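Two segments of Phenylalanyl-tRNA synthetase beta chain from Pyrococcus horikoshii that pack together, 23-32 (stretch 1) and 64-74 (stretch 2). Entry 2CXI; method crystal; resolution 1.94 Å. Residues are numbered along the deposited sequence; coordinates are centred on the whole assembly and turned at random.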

# COMPACT_ATOMS: atom_id res chain seq x y z
N GLU A 23 -27.68 -27.41 43.40
CA GLU A 23 -27.11 -26.04 43.50
C GLU A 23 -27.38 -25.20 42.22
O GLU A 23 -27.61 -23.98 42.31
CB GLU A 23 -25.62 -26.12 43.76
CG GLU A 23 -25.28 -26.59 45.19
CD GLU A 23 -23.80 -26.84 45.41
OE1 GLU A 23 -23.14 -27.32 44.48
OE2 GLU A 23 -23.33 -26.59 46.54
N TRP A 24 -27.37 -25.86 41.07
CA TRP A 24 -27.65 -25.22 39.76
C TRP A 24 -29.04 -24.59 39.70
O TRP A 24 -29.25 -23.59 39.02
CB TRP A 24 -27.42 -26.20 38.59
CG TRP A 24 -25.99 -26.06 38.03
CD1 TRP A 24 -24.94 -26.95 38.16
CD2 TRP A 24 -25.47 -24.93 37.32
NE1 TRP A 24 -23.81 -26.45 37.54
CE2 TRP A 24 -24.09 -25.19 37.05
CE3 TRP A 24 -26.00 -23.69 36.94
CZ2 TRP A 24 -23.27 -24.28 36.36
CZ3 TRP A 24 -25.19 -22.78 36.24
CH2 TRP A 24 -23.83 -23.08 35.98
N GLU A 25 -29.95 -25.15 40.49
CA GLU A 25 -31.30 -24.64 40.59
C GLU A 25 -31.27 -23.23 41.12
O GLU A 25 -32.04 -22.42 40.64
CB GLU A 25 -32.15 -25.49 41.56
CG GLU A 25 -32.38 -26.89 41.04
CD GLU A 25 -33.49 -26.99 40.02
OE1 GLU A 25 -34.25 -26.03 39.82
OE2 GLU A 25 -33.58 -28.05 39.39
N ASP A 26 -30.42 -22.95 42.09
CA ASP A 26 -30.27 -21.55 42.58
C ASP A 26 -29.46 -20.67 41.64
O ASP A 26 -29.73 -19.47 41.48
CB ASP A 26 -29.64 -21.52 43.98
CG ASP A 26 -30.46 -22.33 45.00
OD1 ASP A 26 -31.70 -22.28 44.95
OD2 ASP A 26 -29.95 -23.08 45.82
N LEU A 27 -28.43 -21.27 41.04
CA LEU A 27 -27.50 -20.55 40.18
C LEU A 27 -28.19 -19.90 38.99
O LEU A 27 -27.90 -18.74 38.65
CB LEU A 27 -26.43 -21.52 39.67
CG LEU A 27 -25.05 -21.44 40.32
CD1 LEU A 27 -24.98 -21.04 41.79
CD2 LEU A 27 -24.23 -22.69 39.98
N VAL A 28 -29.05 -20.65 38.32
CA VAL A 28 -29.67 -20.13 37.10
C VAL A 28 -30.43 -18.80 37.36
O VAL A 28 -30.39 -17.91 36.53
CB VAL A 28 -30.53 -21.16 36.35
CG1 VAL A 28 -29.68 -22.37 35.87
CG2 VAL A 28 -31.75 -21.64 37.19
N LEU A 29 -31.08 -18.69 38.52
CA LEU A 29 -31.83 -17.48 38.87
C LEU A 29 -30.90 -16.26 38.98
O LEU A 29 -31.29 -15.13 38.65
CB LEU A 29 -32.63 -17.69 40.17
CG LEU A 29 -33.48 -18.97 40.20
CD1 LEU A 29 -34.10 -19.32 41.58
CD2 LEU A 29 -34.58 -18.95 39.09
N TYR A 30 -29.65 -16.48 39.40
CA TYR A 30 -28.63 -15.41 39.40
C TYR A 30 -28.38 -14.84 37.99
O TYR A 30 -27.98 -13.68 37.84
CB TYR A 30 -27.29 -15.91 40.00
CG TYR A 30 -27.33 -16.34 41.46
CD1 TYR A 30 -28.34 -15.87 42.32
CD2 TYR A 30 -26.35 -17.18 42.00
CE1 TYR A 30 -28.39 -16.27 43.68
CE2 TYR A 30 -26.38 -17.58 43.33
CZ TYR A 30 -27.40 -17.12 44.16
OH TYR A 30 -27.44 -17.49 45.49
N ALA A 31 -28.58 -15.67 36.96
CA ALA A 31 -28.38 -15.22 35.57
C ALA A 31 -29.69 -14.78 34.93
O ALA A 31 -29.81 -14.70 33.70
CB ALA A 31 -27.76 -16.32 34.76
N LYS A 32 -30.70 -14.53 35.77
CA LYS A 32 -32.04 -14.12 35.31
C LYS A 32 -32.63 -15.13 34.34
O LYS A 32 -33.31 -14.78 33.37
CB LYS A 32 -32.04 -12.70 34.71
CG LYS A 32 -31.26 -11.65 35.54
CD LYS A 32 -31.44 -10.23 34.96
CE LYS A 32 -32.88 -9.77 35.09
NZ LYS A 32 -32.98 -8.35 34.62
N GLY A 64 -22.40 -15.38 28.94
CA GLY A 64 -23.10 -14.32 29.67
C GLY A 64 -23.69 -14.82 30.99
O GLY A 64 -23.68 -14.11 32.01
N VAL A 65 -24.19 -16.06 30.96
CA VAL A 65 -24.71 -16.72 32.17
C VAL A 65 -23.62 -16.94 33.24
O VAL A 65 -23.80 -16.61 34.44
CB VAL A 65 -25.41 -18.04 31.78
CG1 VAL A 65 -25.84 -18.84 33.07
CG2 VAL A 65 -26.61 -17.75 30.93
N ALA A 66 -22.47 -17.48 32.80
CA ALA A 66 -21.32 -17.73 33.67
C ALA A 66 -20.82 -16.42 34.24
O ALA A 66 -20.44 -16.34 35.39
CB ALA A 66 -20.22 -18.42 32.87
N ARG A 67 -20.83 -15.39 33.41
CA ARG A 67 -20.33 -14.08 33.86
C ARG A 67 -21.22 -13.59 35.01
O ARG A 67 -20.72 -13.26 36.08
CB ARG A 67 -20.33 -13.09 32.67
CG ARG A 67 -19.63 -11.72 32.90
CD ARG A 67 -19.41 -11.03 31.55
NE ARG A 67 -20.69 -10.91 30.86
CZ ARG A 67 -20.87 -10.94 29.54
NH1 ARG A 67 -19.84 -11.08 28.68
NH2 ARG A 67 -22.11 -10.81 29.08
N GLN A 68 -22.54 -13.61 34.83
CA GLN A 68 -23.44 -13.22 35.90
C GLN A 68 -23.24 -14.00 37.16
O GLN A 68 -23.20 -13.42 38.26
CB GLN A 68 -24.89 -13.44 35.52
CG GLN A 68 -25.63 -12.21 35.66
CD GLN A 68 -25.48 -11.58 34.36
OE1 GLN A 68 -25.37 -10.35 34.23
NE2 GLN A 68 -25.42 -12.44 33.33
N ILE A 69 -23.17 -15.32 37.02
CA ILE A 69 -22.95 -16.18 38.18
C ILE A 69 -21.63 -15.86 38.89
O ILE A 69 -21.58 -15.87 40.12
CB ILE A 69 -23.09 -17.66 37.78
CG1 ILE A 69 -24.54 -17.93 37.38
CG2 ILE A 69 -22.65 -18.63 38.93
CD1 ILE A 69 -24.72 -19.28 36.62
N LYS A 70 -20.56 -15.61 38.13
CA LYS A 70 -19.28 -15.26 38.76
C LYS A 70 -19.43 -14.01 39.64
O LYS A 70 -18.89 -13.95 40.76
CB LYS A 70 -18.15 -15.04 37.72
CG LYS A 70 -17.55 -16.38 37.19
CD LYS A 70 -16.30 -16.17 36.35
CE LYS A 70 -16.63 -15.54 35.01
NZ LYS A 70 -15.40 -15.70 34.10
N TRP A 71 -20.15 -13.00 39.14
CA TRP A 71 -20.42 -11.78 39.92
C TRP A 71 -21.35 -12.06 41.11
O TRP A 71 -21.09 -11.59 42.25
CB TRP A 71 -20.99 -10.68 38.99
CG TRP A 71 -19.95 -9.68 38.59
CD1 TRP A 71 -19.80 -8.43 39.09
CD2 TRP A 71 -18.93 -9.84 37.58
NE1 TRP A 71 -18.74 -7.79 38.46
CE2 TRP A 71 -18.20 -8.63 37.53
CE3 TRP A 71 -18.56 -10.89 36.72
CZ2 TRP A 71 -17.09 -8.45 36.66
CZ3 TRP A 71 -17.47 -10.70 35.84
CH2 TRP A 71 -16.76 -9.49 35.83
N ALA A 72 -22.39 -12.84 40.89
CA ALA A 72 -23.29 -13.21 41.99
C ALA A 72 -22.54 -13.91 43.13
O ALA A 72 -22.81 -13.67 44.31
CB ALA A 72 -24.41 -14.10 41.48
N LEU A 73 -21.58 -14.76 42.78
CA LEU A 73 -20.79 -15.46 43.78
C LEU A 73 -19.63 -14.65 44.31
O LEU A 73 -18.89 -15.13 45.15
CB LEU A 73 -20.26 -16.80 43.22
CG LEU A 73 -21.35 -17.77 42.78
CD1 LEU A 73 -20.76 -18.96 42.00
CD2 LEU A 73 -22.28 -18.20 43.94
N GLY A 74 -19.40 -13.45 43.77
CA GLY A 74 -18.24 -12.67 44.17
C GLY A 74 -16.90 -13.18 43.68
O GLY A 74 -15.89 -12.87 44.30

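The two segments meet as helices that cross nearly at right angles, with 100° between their N-to-C directions and axes 8.9 Å apart at closest approach. Such a crossing limits the shared surface to a compact patch, 414 Å² summed over both sides, and no hydrogen bond spans it. The contact is therefore one of shape, made almost entirely by apolar groups.

The principal bump is Ile 69, the residue of its helix most covered by the other segment. Its CA-to-CB bond points sideways, but the side chain, with chi1 m and chi2 t, brings its end nearer the opposing helix. There it enters a hollow lined by Trp 24, Leu 27, Tyr 30 and Ala 31. Ile 69 CD1 lies 3.6 Å from CZ3 of Trp 24, an oblique approach to the indole ring. Ile 69 CG2 rests 3.9 Å from Leu 27 CG, while Ile 69 CG1 comes within 3.7 Å of the carbonyl atom Leu 27 O and 4.3 Å of Tyr 30 CB. Main chain as well as side chains thus forms the wall of this pocket.

Tyr 30 is the reciprocal bump. Its CA-to-CB bond points toward the second helix, and chi1 in the m well lays the ring beside the small side chain of Ala 72, whose CB is 3.7 Å from Tyr 30 CD2. Farther along the ring, Tyr 30 CE2 lies 4.2 Å from Leu 73 CD2. Both neighbours meet the ring obliquely. Leu 73 CD2 also reaches to 4.5 Å from Leu 27 CD1, a looser contact just beyond the helical part of the second segment.

The closest pair of CA atoms is Ala 31 CA and Val 65 CA, 5.2 Å apart; Tyr 30 CA and Ile 69 CA are 5.9 Å apart. A methyl group is all that Ala 31 places in this narrow gap, and its CB packs 3.6 Å from Val 65 CG1. The same CB is 4.1 Å from Gln 68 CB, and Ala 31 CA is 3.9 Å from that Gln 68 atom. The CA-to-CB bond of Gln 68 points toward the first segment, but the residue contributes here through its aliphatic portion: its CG lies 3.5 Å from Tyr 30 O, a packing contact against a carbonyl.

Val 28 and Leu 29 direct their CA-to-CB bonds away, as does Ala 66 on the second helix, and none of the three makes a contact across the interface.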